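Local coordinates for protein-tyrosine-phosphatase PTP1 (Arabidopsis thaliana, PDB 6KRW) that removes phosphate from phosphotyrosine in proteins, dephosphorylates the MAP kinase MPK6 and, together with MKP1, modulates plant defence responses, at residues I131-T136 with G231-H236; E61-S66 with K87-A92; Q110-H115 with V145-Y150. All coordinates share one frame; numbering follows the deposited sequence.

The three contacts lie in one classical phosphatase domain, near its catalytic centre. Interaction 1 is the parallel strand pair that leads into the signature loop, and the side chain of L135 comes to about 4 Å from that of the phosphocysteine nucleophile C237. Interaction 3 abuts it, centres about 14 Å apart; the joint is partly polar, H236 NE2 being 2.6 Å from Y150 OH, and partly packing of H236 on C147 and G111. Interaction 3 also carries K146, about 3 Å, side chain to side chain, from D206. Interaction 2 brings the side chain of N91 to about 7 Å from G240 of the signature loop, and meets interaction 3 where R64 N is 2.8 Å from Q110 OE1.

Interaction 1: I131-T136 with G231-H236; sequences IIVMLT and GPIIVH
The pairing of I132, V133 and M134 with I234, V235 and H236 lies in the middle of the central mixed sheet, where strands 131-134 and 233-236 run parallel, their axes 15° apart. Backbone bonds cross in turn from one strand to the other. I234 N donates to I131 O (3.0 Å), and I234 O then receives V133 N (2.8 Å). V133 O is taken by H236 N at 2.9 Å. Past the end of strand 131-134 the pattern continues for one more bond, L135 N to H236 O (2.9 Å).

H236 is the histidine of the HCSAGIGR signature, so this strand delivers the chain directly to C237 and the phosphate-binding loop of the tyrosine phosphatase fold. Its imidazole, with CG placed between the backbone N and the carbonyl carbon (chi1 80°), is turned across strand 131-134. M134 CA lies over one ring face in a CH-pi contact, 4.3 Å from the centroid of the H236 ring. The methionine chain, extended throughout, runs on past the ring, with M134 CG 3.5 Å from H236 CE1. At the ring edge, in its plane, is the I132 CG2 methyl, 4.0 Å from H236 CD2. These contacts limit the rotation of the imidazole, and NE2 is engaged by Y150 OH from the loop beyond. I132 and I234 lie side by side on the same face of the sheet as H236, and both are covered by F120 of helix 117-126. On the other face, helix 242-259 packs against V235 and L135, which meet through V235 CG1 and L135 CD1 at 3.8 Å.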
ATOM      1  N   ILE A 131       2.672 -10.376  -0.970  1.00 26.57           N
ATOM      2  CA  ILE A 131       2.872  -9.539   0.249  1.00 25.48           C
ATOM      3  C   ILE A 131       1.566  -8.826   0.539  1.00 26.05           C
ATOM      4  O   ILE A 131       0.983  -8.260  -0.390  1.00 25.29           O
ATOM      5  CB  ILE A 131       4.002  -8.507   0.047  1.00 28.82           C
ATOM      6  CG1 ILE A 131       5.335  -9.175  -0.303  1.00 31.83           C
ATOM      7  CG2 ILE A 131       4.121  -7.564   1.241  1.00 27.45           C
ATOM      8  CD1 ILE A 131       5.938  -9.997   0.758  1.00 37.62           C
ATOM      9  N   ILE A 132       1.221  -8.707   1.797  1.00 26.30           N
ATOM     10  CA  ILE A 132       0.233  -7.763   2.344  1.00 23.01           C
ATOM     11  C   ILE A 132       0.915  -6.871   3.367  1.00 22.88           C
ATOM     12  O   ILE A 132       1.485  -7.390   4.329  1.00 27.16           O
ATOM     13  CB  ILE A 132      -0.969  -8.473   2.951  1.00 25.26           C
ATOM     14  CG1 ILE A 132      -1.688  -9.351   1.935  1.00 29.41           C
ATOM     15  CG2 ILE A 132      -1.893  -7.476   3.591  1.00 25.31           C
ATOM     16  CD1 ILE A 132      -2.654 -10.355   2.559  1.00 28.54           C
ATOM     17  N   VAL A 133       0.845  -5.578   3.165  1.00 24.44           N
ATOM     18  CA  VAL A 133       1.295  -4.525   4.090  1.00 23.37           C
ATOM     19  C   VAL A 133       0.066  -3.936   4.736  1.00 24.37           C
ATOM     20  O   VAL A 133      -0.760  -3.294   4.044  1.00 23.58           O
ATOM     21  CB  VAL A 133       2.187  -3.473   3.433  1.00 21.88           C
ATOM     22  CG1 VAL A 133       2.606  -2.409   4.410  1.00 26.96           C
ATOM     23  CG2 VAL A 133       3.364  -4.106   2.724  1.00 24.84           C
ATOM     24  N   MET A 134      -0.032  -4.125   6.045  1.00 25.83           N
ATOM     25  CA  MET A 134      -1.174  -3.636   6.829  1.00 23.85           C
ATOM     26  C   MET A 134      -0.699  -2.526   7.758  1.00 25.43           C
ATOM     27  O   MET A 134       0.138  -2.818   8.644  1.00 26.83           O
ATOM     28  CB  MET A 134      -1.739  -4.790   7.650  1.00 25.04           C
ATOM     29  CG  MET A 134      -2.891  -4.392   8.504  1.00 27.43           C
ATOM     30  SD  MET A 134      -3.619  -5.819   9.270  0.82 27.56           S
ATOM     31  CE  MET A 134      -4.948  -4.999  10.129  1.00 30.06           C
ATOM     32  N   LEU A 135      -1.230  -1.309   7.651  1.00 23.20           N
ATOM     33  CA  LEU A 135      -0.712  -0.105   8.346  1.00 22.53           C
ATOM     34  C   LEU A 135      -1.739   0.418   9.339  1.00 27.83           C
ATOM     35  O   LEU A 135      -1.752   1.598   9.607  1.00 29.97           O
ATOM     36  CB  LEU A 135      -0.370   0.954   7.292  1.00 23.65           C
ATOM     37  CG  LEU A 135       0.653   0.502   6.265  1.00 20.73           C
ATOM     38  CD1 LEU A 135       0.725   1.532   5.114  1.00 22.19           C
ATOM     39  CD2 LEU A 135       2.020   0.275   6.877  1.00 24.23           C
ATOM     40  N   THR A 136      -2.539  -0.464   9.918  1.00 29.89           N
ATOM     41  CA  THR A 136      -3.567  -0.020  10.883  1.00 29.94           C
ATOM     42  C   THR A 136      -3.718  -1.100  11.966  1.00 52.04           C
ATOM     43  O   THR A 136      -3.412  -2.225  11.675  1.00213.94           O
ATOM     44  CB  THR A 136      -4.920   0.199  10.195  1.00 29.65           C
ATOM     45  OG1 THR A 136      -5.935   0.713  11.062  1.00 30.42           O
ATOM     46  CG2 THR A 136      -5.442  -1.044   9.514  1.00 28.72           C
ATOM     47  N   GLY A 231       4.179 -10.433  -8.303  1.00 29.25           N
ATOM     48  CA  GLY A 231       2.793  -9.948  -8.284  1.00 29.41           C
ATOM     49  C   GLY A 231       2.688  -8.642  -7.521  1.00 26.12           C
ATOM     50  O   GLY A 231       3.663  -8.163  -6.946  1.00 25.55           O
ATOM     51  N   PRO A 232       1.508  -7.996  -7.556  1.00 24.04           N
ATOM     52  CA  PRO A 232       1.303  -6.746  -6.846  1.00 21.67           C
ATOM     53  C   PRO A 232       1.459  -6.921  -5.329  1.00 21.57           C
ATOM     54  O   PRO A 232       1.089  -7.931  -4.787  1.00 25.84           O
ATOM     55  CB  PRO A 232      -0.130  -6.316  -7.205  1.00 22.88           C
ATOM     56  CG  PRO A 232      -0.511  -7.168  -8.393  1.00 26.65           C
ATOM     57  CD  PRO A 232       0.293  -8.453  -8.240  1.00 24.62           C
ATOM     58  N   ILE A 233       2.001  -5.893  -4.693  0.50 21.56           N
ATOM     59  CA  ILE A 233       2.043  -5.788  -3.208  0.50 20.69           C
ATOM     60  C   ILE A 233       0.746  -5.151  -2.743  0.50 18.75           C
ATOM     61  O   ILE A 233       0.454  -4.022  -3.143  0.50 19.54           O
ATOM     62  CB  ILE A 233       3.254  -4.970  -2.745  0.50 19.74           C
ATOM     63  CG1 ILE A 233       4.551  -5.686  -3.103  0.50 20.72           C
ATOM     64  CG2 ILE A 233       3.149  -4.628  -1.270  0.50 20.35           C
ATOM     65  CD1 ILE A 233       5.766  -4.846  -2.906  0.50 22.14           C
ATOM     66  N   ILE A 234      -0.020  -5.866  -1.941  1.00 20.03           N
ATOM     67  CA  ILE A 234      -1.209  -5.279  -1.306  1.00 18.89           C
ATOM     68  C   ILE A 234      -0.764  -4.321  -0.224  1.00 20.14           C
ATOM     69  O   ILE A 234       0.046  -4.705   0.607  1.00 21.73           O
ATOM     70  CB  ILE A 234      -2.181  -6.353  -0.817  1.00 20.41           C
ATOM     71  CG1 ILE A 234      -2.813  -7.080  -2.001  1.00 26.63           C
ATOM     72  CG2 ILE A 234      -3.231  -5.741   0.071  1.00 23.66           C
ATOM     73  CD1 ILE A 234      -3.565  -8.341  -1.609  1.00 27.09           C
ATOM     74  N   VAL A 235      -1.298  -3.125  -0.214  1.00 18.69           N
ATOM     75  CA  VAL A 235      -1.079  -2.142   0.870  1.00 17.54           C
ATOM     76  C   VAL A 235      -2.422  -1.659   1.335  1.00 17.83           C
ATOM     77  O   VAL A 235      -3.248  -1.256   0.484  1.00 19.09           O
ATOM     78  CB  VAL A 235      -0.149  -0.986   0.505  1.00 17.83           C
ATOM     79  CG1 VAL A 235       0.141  -0.120   1.709  1.00 19.58           C
ATOM     80  CG2 VAL A 235       1.128  -1.445  -0.162  1.00 20.22           C
ATOM     81  N   HIS A 236      -2.695  -1.745   2.636  1.00 19.54           N
ATOM     82  CA  HIS A 236      -3.999  -1.270   3.123  1.00 20.68           C
ATOM     83  C   HIS A 236      -3.848  -0.654   4.507  1.00 19.97           C
ATOM     84  O   HIS A 236      -2.939  -1.045   5.269  1.00 23.46           O
ATOM     85  CB  HIS A 236      -5.050  -2.370   3.104  1.00 20.90           C
ATOM     86  CG  HIS A 236      -5.007  -3.332   4.256  1.00 21.48           C
ATOM     87  ND1 HIS A 236      -5.692  -3.060   5.407  1.00 24.04           N
ATOM     88  CD2 HIS A 236      -4.502  -4.565   4.350  1.00 22.56           C
ATOM     89  CE1 HIS A 236      -5.522  -4.093   6.259  1.00 26.42           C
ATOM     90  NE2 HIS A 236      -4.768  -5.036   5.634  1.00 25.51           N
TER

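Interaction 2: E61-S66 with K87-A92; sequences EKNRYS and KGYVNA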
ATOM      1  N   GLU A  61     -22.509  -1.224  -0.032  1.00 35.09           N
ATOM      2  CA  GLU A  61     -22.208  -1.817   1.301  1.00 40.69           C
ATOM      3  C   GLU A  61     -20.831  -2.487   1.309  1.00 35.24           C
ATOM      4  O   GLU A  61     -20.394  -2.905   2.339  1.00 37.44           O
ATOM      5  CB  GLU A  61     -23.251  -2.868   1.673  1.00 50.09           C
ATOM      6  CG  GLU A  61     -24.504  -2.302   2.293  1.00 68.14           C
ATOM      7  CD  GLU A  61     -25.451  -3.375   2.800  1.00 99.01           C
ATOM      8  OE1 GLU A  61     -26.667  -3.141   2.769  1.00128.76           O
ATOM      9  OE2 GLU A  61     -24.963  -4.448   3.219  1.00 99.52           O
ATOM     10  N   LYS A  62     -20.137  -2.558   0.183  1.00 29.38           N
ATOM     11  CA  LYS A  62     -18.794  -3.188   0.120  1.00 26.20           C
ATOM     12  C   LYS A  62     -17.712  -2.121   0.296  1.00 24.98           C
ATOM     13  O   LYS A  62     -16.523  -2.467   0.231  1.00 26.30           O
ATOM     14  CB  LYS A  62     -18.623  -3.918  -1.212  1.00 26.82           C
ATOM     15  CG  LYS A  62     -19.586  -5.074  -1.425  1.00 30.05           C
ATOM     16  CD  LYS A  62     -19.570  -5.597  -2.845  1.00 29.03           C
ATOM     17  CE  LYS A  62     -20.614  -6.662  -3.082  1.00 27.46           C
ATOM     18  NZ  LYS A  62     -20.745  -6.980  -4.520  1.00 28.54           N
ATOM     19  N   ASN A  63     -18.117  -0.888   0.574  1.00 25.80           N
ATOM     20  CA  ASN A  63     -17.201   0.246   0.810  1.00 24.98           C
ATOM     21  C   ASN A  63     -17.241   0.625   2.286  1.00 26.61           C
ATOM     22  O   ASN A  63     -18.317   0.925   2.797  1.00 30.33           O
ATOM     23  CB  ASN A  63     -17.594   1.445  -0.049  1.00 23.96           C
ATOM     24  CG  ASN A  63     -17.564   1.096  -1.525  1.00 23.89           C
ATOM     25  OD1 ASN A  63     -16.646   0.423  -1.949  1.00 22.53           O
ATOM     26  ND2 ASN A  63     -18.589   1.494  -2.285  1.00 27.99           N
ATOM     27  N   ARG A  64     -16.072   0.659   2.904  1.00 25.65           N
ATOM     28  CA  ARG A  64     -15.955   1.080   4.323  1.00 27.37           C
ATOM     29  C   ARG A  64     -16.359   2.551   4.456  1.00 26.84           C
ATOM     30  O   ARG A  64     -17.043   2.912   5.440  1.00 31.66           O
ATOM     31  CB  ARG A  64     -14.522   0.838   4.791  1.00 29.38           C
ATOM     32  CG  ARG A  64     -14.324   1.172   6.255  1.00 27.04           C
ATOM     33  CD  ARG A  64     -12.999   0.687   6.771  1.00 28.98           C
ATOM     34  NE  ARG A  64     -12.950  -0.760   6.879  1.00 29.45           N
ATOM     35  CZ  ARG A  64     -13.466  -1.472   7.897  1.00 30.12           C
ATOM     36  NH1 ARG A  64     -14.085  -0.891   8.923  1.00 31.90           N
ATOM     37  NH2 ARG A  64     -13.318  -2.786   7.905  1.00 31.33           N
ATOM     38  N   TYR A  65     -15.957   3.369   3.479  1.00 27.46           N
ATOM     39  CA  TYR A  65     -16.242   4.810   3.502  1.00 25.77           C
ATOM     40  C   TYR A  65     -16.880   5.178   2.177  1.00 27.04           C
ATOM     41  O   TYR A  65     -16.420   4.703   1.116  1.00 29.48           O
ATOM     42  CB  TYR A  65     -14.966   5.624   3.706  1.00 29.99           C
ATOM     43  CG  TYR A  65     -14.236   5.298   4.977  1.00 33.10           C
ATOM     44  CD1 TYR A  65     -14.694   5.775   6.190  1.00 39.83           C
ATOM     45  CD2 TYR A  65     -13.146   4.449   4.970  1.00 30.04           C
ATOM     46  CE1 TYR A  65     -14.040   5.452   7.364  1.00 36.79           C
ATOM     47  CE2 TYR A  65     -12.468   4.133   6.142  1.00 30.85           C
ATOM     48  CZ  TYR A  65     -12.929   4.627   7.348  1.00 34.19           C
ATOM     49  OH  TYR A  65     -12.281   4.299   8.517  1.00 39.88           O
ATOM     50  N   SER A  66     -17.899   6.022   2.206  1.00 33.72           N
ATOM     51  CA  SER A  66     -18.710   6.279   0.991  1.00 36.38           C
ATOM     52  C   SER A  66     -17.929   7.089  -0.056  1.00 29.91           C
ATOM     53  O   SER A  66     -18.291   6.991  -1.251  1.00 31.49           O
ATOM     54  CB  SER A  66     -19.997   6.945   1.370  1.00 39.55           C
ATOM     55  OG  SER A  66     -19.757   8.223   1.922  1.00 46.30           O
ATOM     56  N   LYS A  87     -20.215  -6.859 -11.105  1.00 25.08           N
ATOM     57  CA  LYS A  87     -19.090  -6.559 -12.026  1.00 22.58           C
ATOM     58  C   LYS A  87     -17.748  -6.810 -11.317  1.00 21.32           C
ATOM     59  O   LYS A  87     -16.799  -6.051 -11.531  1.00 19.96           O
ATOM     60  CB  LYS A  87     -19.206  -5.138 -12.584  1.00 23.41           C
ATOM     61  CG  LYS A  87     -20.506  -4.843 -13.337  1.00 25.56           C
ATOM     62  CD  LYS A  87     -20.537  -3.467 -13.961  1.00 32.88           C
ATOM     63  CE  LYS A  87     -21.774  -3.222 -14.799  1.00 49.36           C
ATOM     64  NZ  LYS A  87     -22.942  -2.879 -13.963  1.00 67.78           N
ATOM     65  N   GLY A  88     -17.695  -7.850 -10.473  1.00 21.57           N
ATOM     66  CA  GLY A  88     -16.403  -8.247  -9.901  1.00 21.46           C
ATOM     67  C   GLY A  88     -15.871  -7.271  -8.865  1.00 20.18           C
ATOM     68  O   GLY A  88     -14.651  -7.238  -8.664  1.00 22.19           O
ATOM     69  N   TYR A  89     -16.744  -6.503  -8.236  1.00 20.75           N
ATOM     70  CA  TYR A  89     -16.302  -5.307  -7.491  1.00 21.19           C
ATOM     71  C   TYR A  89     -15.603  -5.675  -6.166  1.00 20.99           C
ATOM     72  O   TYR A  89     -16.128  -6.419  -5.336  1.00 22.92           O
ATOM     73  CB  TYR A  89     -17.482  -4.382  -7.194  1.00 19.89           C
ATOM     74  CG  TYR A  89     -17.030  -3.184  -6.424  1.00 20.37           C
ATOM     75  CD1 TYR A  89     -16.280  -2.197  -7.028  1.00 18.88           C
ATOM     76  CD2 TYR A  89     -17.248  -3.082  -5.051  1.00 21.84           C
ATOM     77  CE1 TYR A  89     -15.795  -1.115  -6.319  1.00 19.18           C
ATOM     78  CE2 TYR A  89     -16.767  -2.009  -4.325  1.00 20.72           C
ATOM     79  CZ  TYR A  89     -16.020  -1.027  -4.949  1.00 18.60           C
ATOM     80  OH  TYR A  89     -15.516   0.041  -4.286  1.00 20.58           O
ATOM     81  N   VAL A  90     -14.448  -5.081  -5.992  1.00 19.85           N
ATOM     82  CA  VAL A  90     -13.753  -4.972  -4.692  1.00 20.18           C
ATOM     83  C   VAL A  90     -13.195  -3.559  -4.589  1.00 20.26           C
ATOM     84  O   VAL A  90     -12.796  -2.964  -5.615  1.00 19.86           O
ATOM     85  CB  VAL A  90     -12.701  -6.074  -4.559  1.00 26.23           C
ATOM     86  CG1 VAL A  90     -11.712  -6.093  -5.675  1.00 26.05           C
ATOM     87  CG2 VAL A  90     -11.968  -5.980  -3.222  1.00 30.08           C
ATOM     88  N   ASN A  91     -13.185  -2.987  -3.395  1.00 20.36           N
ATOM     89  CA  ASN A  91     -12.650  -1.630  -3.175  1.00 17.94           C
ATOM     90  C   ASN A  91     -11.132  -1.718  -3.198  1.00 19.04           C
ATOM     91  O   ASN A  91     -10.502  -1.869  -2.136  1.00 21.79           O
ATOM     92  CB  ASN A  91     -13.244  -0.988  -1.941  1.00 17.83           C
ATOM     93  CG  ASN A  91     -12.924   0.483  -1.868  1.00 19.31           C
ATOM     94  OD1 ASN A  91     -11.800   0.901  -2.160  1.00 20.01           O
ATOM     95  ND2 ASN A  91     -13.905   1.272  -1.448  1.00 19.58           N
ATOM     96  N   ALA A  92     -10.540  -1.661  -4.382  1.00 17.60           N
ATOM     97  CA  ALA A  92      -9.105  -1.921  -4.556  1.00 16.88           C
ATOM     98  C   ALA A  92      -8.674  -1.293  -5.873  1.00 15.17           C
ATOM     99  O   ALA A  92      -9.458  -1.400  -6.868  1.00 16.45           O
ATOM    100  CB  ALA A  92      -8.810  -3.399  -4.563  1.00 17.87           C
TER
HETATM  101  O   HOH W   1     -14.679  -4.312  -1.212  1.00 24.27           O
HETATM  102  O   HOH W   2     -18.369  -8.003  -5.539  1.00 30.98           O
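Y89 reaches toward K62 and N63 with its ring anti to the backbone N (chi1 179°), which carries the hydroxyl to the carboxamide of N63. Y89 OH donates to N63 OD1 over 2.6 Å, tilted a little from the carbonyl plane, while the ring and the amide stand almost perpendicular, 87° apart. The aliphatic part of K62 runs antiparallel to the tyrosine and passes its edge rather than its face, K62 CD being 4.1 Å from Y89 CD2. The carbonyl of Y89 is tied to the same lysine through water: one molecule donates to Y89 O and accepts from K62 NZ, each at 2.8 Å. The ammonium also has a direct partner in N59 OD1.

Two residues on, the chain turns a corner at N91, the centre of an inverse gamma turn. Its backbone N donates to a second water 3.0 Å away, which in turn donates to K62 O. The side chain of N91 points to the same place as Y89's hydroxyl: N91 ND2 donates to N63 OD1 at 2.9 Å, but from above the carbonyl plane, 45° out of it. N91 ND2 also bonds V68 O, and OD1 of the same amide accepts from R278.

K62 to Y65 spell the KNRY motif of the phosphotyrosine-recognition loop in classical tyrosine phosphatases; Y65 OH bonds S238 of the signature loop. N63 OD1 is thus gripped by two donors on the same side of its amide plane, while N63 ND2 donates to A54 O. Such a pattern fixes the rotation of the amide and would be expected to polarise it, tying the recognition loop to the strand 89-90 region by directional bonds.

Interaction 3: Q110-H115 with V145-Y150; sequences QGPLPH and VKCGDY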
ATOM      1  N   GLN A 110      -8.963  -0.940   0.902  1.00 20.68           N
ATOM      2  CA  GLN A 110      -9.476  -0.623   2.251  1.00 21.01           C
ATOM      3  C   GLN A 110      -9.231  -1.815   3.175  1.00 22.44           C
ATOM      4  O   GLN A 110      -8.977  -2.913   2.705  1.00 23.60           O
ATOM      5  CB  GLN A 110     -10.968  -0.321   2.181  1.00 22.16           C
ATOM      6  CG  GLN A 110     -11.787  -1.544   1.847  1.00 22.45           C
ATOM      7  CD  GLN A 110     -13.251  -1.258   1.646  1.00 23.92           C
ATOM      8  OE1 GLN A 110     -13.677  -0.102   1.601  1.00 23.80           O
ATOM      9  NE2 GLN A 110     -14.026  -2.328   1.600  1.00 24.21           N
ATOM     10  N   GLY A 111      -9.237  -1.530   4.465  1.00 22.38           N
ATOM     11  CA  GLY A 111      -9.184  -2.619   5.466  1.00 27.16           C
ATOM     12  C   GLY A 111     -10.474  -3.415   5.251  1.00 29.41           C
ATOM     13  O   GLY A 111     -11.567  -2.841   5.231  1.00 27.41           O
ATOM     14  N   PRO A 112     -10.474  -4.768   4.973  1.00 26.25           N
ATOM     15  CA  PRO A 112     -11.658  -5.586   4.650  1.00 27.43           C
ATOM     16  C   PRO A 112     -12.753  -5.514   5.712  1.00 29.32           C
ATOM     17  O   PRO A 112     -12.453  -5.454   6.911  1.00 31.20           O
ATOM     18  CB  PRO A 112     -11.131  -7.019   4.523  1.00 28.79           C
ATOM     19  CG  PRO A 112      -9.690  -6.819   4.133  1.00 26.84           C
ATOM     20  CD  PRO A 112      -9.246  -5.544   4.797  1.00 29.47           C
ATOM     21  N   LEU A 113     -14.003  -5.509   5.251  1.00 31.57           N
ATOM     22  CA  LEU A 113     -15.198  -5.602   6.121  1.00 31.76           C
ATOM     23  C   LEU A 113     -15.489  -7.079   6.325  1.00 34.68           C
ATOM     24  O   LEU A 113     -15.014  -7.892   5.545  1.00 30.40           O
ATOM     25  CB  LEU A 113     -16.347  -4.896   5.391  1.00 28.78           C
ATOM     26  CG  LEU A 113     -16.144  -3.403   5.173  1.00 35.92           C
ATOM     27  CD1 LEU A 113     -16.987  -2.909   4.016  1.00 36.46           C
ATOM     28  CD2 LEU A 113     -16.471  -2.635   6.444  1.00 42.47           C
ATOM     29  N   PRO A 114     -16.254  -7.478   7.375  1.00 38.88           N
ATOM     30  CA  PRO A 114     -16.579  -8.885   7.576  1.00 57.07           C
ATOM     31  C   PRO A 114     -17.146  -9.521   6.300  1.00 41.92           C
ATOM     32  O   PRO A 114     -16.752 -10.616   5.967  1.00 40.05           O
ATOM     33  CB  PRO A 114     -17.637  -8.848   8.677  1.00 93.28           C
ATOM     34  CG  PRO A 114     -17.372  -7.550   9.398  1.00 98.45           C
ATOM     35  CD  PRO A 114     -16.930  -6.586   8.317  1.00 59.43           C
ATOM     36  N   HIS A 115     -18.025  -8.824   5.594  1.00 32.69           N
ATOM     37  CA  HIS A 115     -18.679  -9.363   4.373  1.00 37.86           C
ATOM     38  C   HIS A 115     -17.822  -9.169   3.113  1.00 36.52           C
ATOM     39  O   HIS A 115     -18.295  -9.622   2.057  1.00 35.94           O
ATOM     40  CB  HIS A 115     -20.072  -8.770   4.227  1.00 38.05           C
ATOM     41  CG  HIS A 115     -20.100  -7.290   4.304  1.00 50.55           C
ATOM     42  ND1 HIS A 115     -19.844  -6.605   5.478  1.00 60.47           N
ATOM     43  CD2 HIS A 115     -20.362  -6.361   3.364  1.00 45.83           C
ATOM     44  CE1 HIS A 115     -19.959  -5.310   5.250  1.00 60.18           C
ATOM     45  NE2 HIS A 115     -20.275  -5.137   3.958  1.00 62.26           N
ATOM     46  N   VAL A 145     -13.795   0.593  14.982  1.00 59.91           N
ATOM     47  CA  VAL A 145     -13.242  -0.522  14.171  1.00 72.01           C
ATOM     48  C   VAL A 145     -12.644   0.125  12.923  1.00 70.07           C
ATOM     49  O   VAL A 145     -13.268   1.029  12.381  1.00 67.49           O
ATOM     50  CB  VAL A 145     -14.331  -1.543  13.810  1.00 74.10           C
ATOM     51  CG1 VAL A 145     -15.507  -0.877  13.113  1.00 91.94           C
ATOM     52  CG2 VAL A 145     -13.778  -2.673  12.958  1.00 53.53           C
ATOM     53  N   LYS A 146     -11.465  -0.293  12.508  1.00 36.13           N
ATOM     54  CA  LYS A 146     -10.831   0.348  11.331  1.00 40.23           C
ATOM     55  C   LYS A 146     -10.609  -0.702  10.263  1.00 37.58           C
ATOM     56  O   LYS A 146     -10.395  -0.348   9.105  1.00 32.30           O
ATOM     57  CB  LYS A 146      -9.452   0.895  11.686  1.00 35.04           C
ATOM     58  CG  LYS A 146      -9.397   1.980  12.731  1.00 39.29           C
ATOM     59  CD  LYS A 146     -10.092   3.232  12.368  1.00 51.22           C
ATOM     60  CE  LYS A 146      -9.902   4.258  13.460  1.00 82.18           C
ATOM     61  NZ  LYS A 146     -10.592   5.519  13.131  1.00 97.99           N
ATOM     62  N   CYS A 147     -10.599  -1.951  10.617  1.00 39.53           N
ATOM     63  CA  CYS A 147     -10.281  -3.087   9.723  1.00 37.96           C
ATOM     64  C   CYS A 147     -10.778  -4.397  10.333  1.00 37.63           C
ATOM     65  O   CYS A 147     -10.670  -4.564  11.527  1.00 40.60           O
ATOM     66  CB  CYS A 147      -8.790  -3.178   9.480  1.00 28.54           C
ATOM     67  SG  CYS A 147      -8.325  -4.506   8.344  0.85 28.08           S
ATOM     68  N   GLY A 148     -11.307  -5.307   9.538  1.00 34.40           N
ATOM     69  CA  GLY A 148     -11.818  -6.568  10.090  1.00 33.30           C
ATOM     70  C   GLY A 148     -10.704  -7.580  10.238  1.00 47.08           C
ATOM     71  O   GLY A 148      -9.677  -7.460   9.551  1.00 35.59           O
ATOM     72  N   ASP A 149     -10.857  -8.535  11.156  1.00 61.07           N
ATOM     73  CA  ASP A 149      -9.838  -9.596  11.335  1.00 62.98           C
ATOM     74  C   ASP A 149      -9.999 -10.655  10.242  1.00 45.76           C
ATOM     75  O   ASP A 149     -10.847 -11.534  10.355  1.00 36.01           O
ATOM     76  CB  ASP A 149      -9.934 -10.221  12.730  1.00 63.35           C
ATOM     77  CG  ASP A 149      -8.902 -11.299  12.989  1.00 70.61           C
ATOM     78  OD1 ASP A 149      -8.200 -11.693  12.048  1.00 47.41           O
ATOM     79  OD2 ASP A 149      -8.853 -11.787  14.158  1.00 55.76           O
ATOM     80  N   TYR A 150      -9.225 -10.517   9.175  1.00 35.43           N
ATOM     81  CA  TYR A 150      -9.276 -11.456   8.039  1.00 32.63           C
ATOM     82  C   TYR A 150      -8.081 -12.395   8.082  1.00 30.91           C
ATOM     83  O   TYR A 150      -7.942 -13.156   7.137  1.00 33.66           O
ATOM     84  CB  TYR A 150      -9.301 -10.636   6.734  1.00 33.29           C
ATOM     85  CG  TYR A 150      -8.066  -9.797   6.461  1.00 26.14           C
ATOM     86  CD1 TYR A 150      -6.968 -10.332   5.819  1.00 28.15           C
ATOM     87  CD2 TYR A 150      -7.964  -8.497   6.932  1.00 32.08           C
ATOM     88  CE1 TYR A 150      -5.807  -9.594   5.640  1.00 28.87           C
ATOM     89  CE2 TYR A 150      -6.807  -7.746   6.776  1.00 31.42           C
ATOM     90  CZ  TYR A 150      -5.724  -8.304   6.131  1.00 28.11           C
ATOM     91  OH  TYR A 150      -4.553  -7.627   5.958  1.00 26.58           O
TER
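With SG anti to the backbone N (chi1 -178°), C147 sets its sulfur against G111 and P112, and Y150, whose CG sits between the backbone N and the carbonyl carbon (chi1 64°), folds its ring back toward the same proline. The sulfur of C147 rests 3.5 Å from G111 CA and 3.8 Å from P112 CD. It also lies in the plane of the Y150 ring, at its edge. P112 CG meets the tyrosine obliquely, 3.7 Å from Y150 CD2, in an off-centre CH-pi contact 30° from the ring normal. Behind the proline are M117 and F120 of helix 117-126.

Glycines let the two loops come this near. The CA atoms of G111 and C147 are 4.4 Å apart, with no CB on G111 to stand between it and the other loop; G148 likewise turns its bare CA toward P112. There G148 N donates to P112 O at 2.9 Å.

The loops are the QGPLP and KCxxY motifs of the classical phosphatases, brought together beside the active site: K146 forms salt bridges with D206 and D140, and the hydroxyl of Y150 is bonded to H198 as well as to H236. Between the two segments, then, one backbone hydrogen bond joins them, and the remainder is close apolar packing of proline with sulfur and ring, a contact that depends on fit of shape more than on charge.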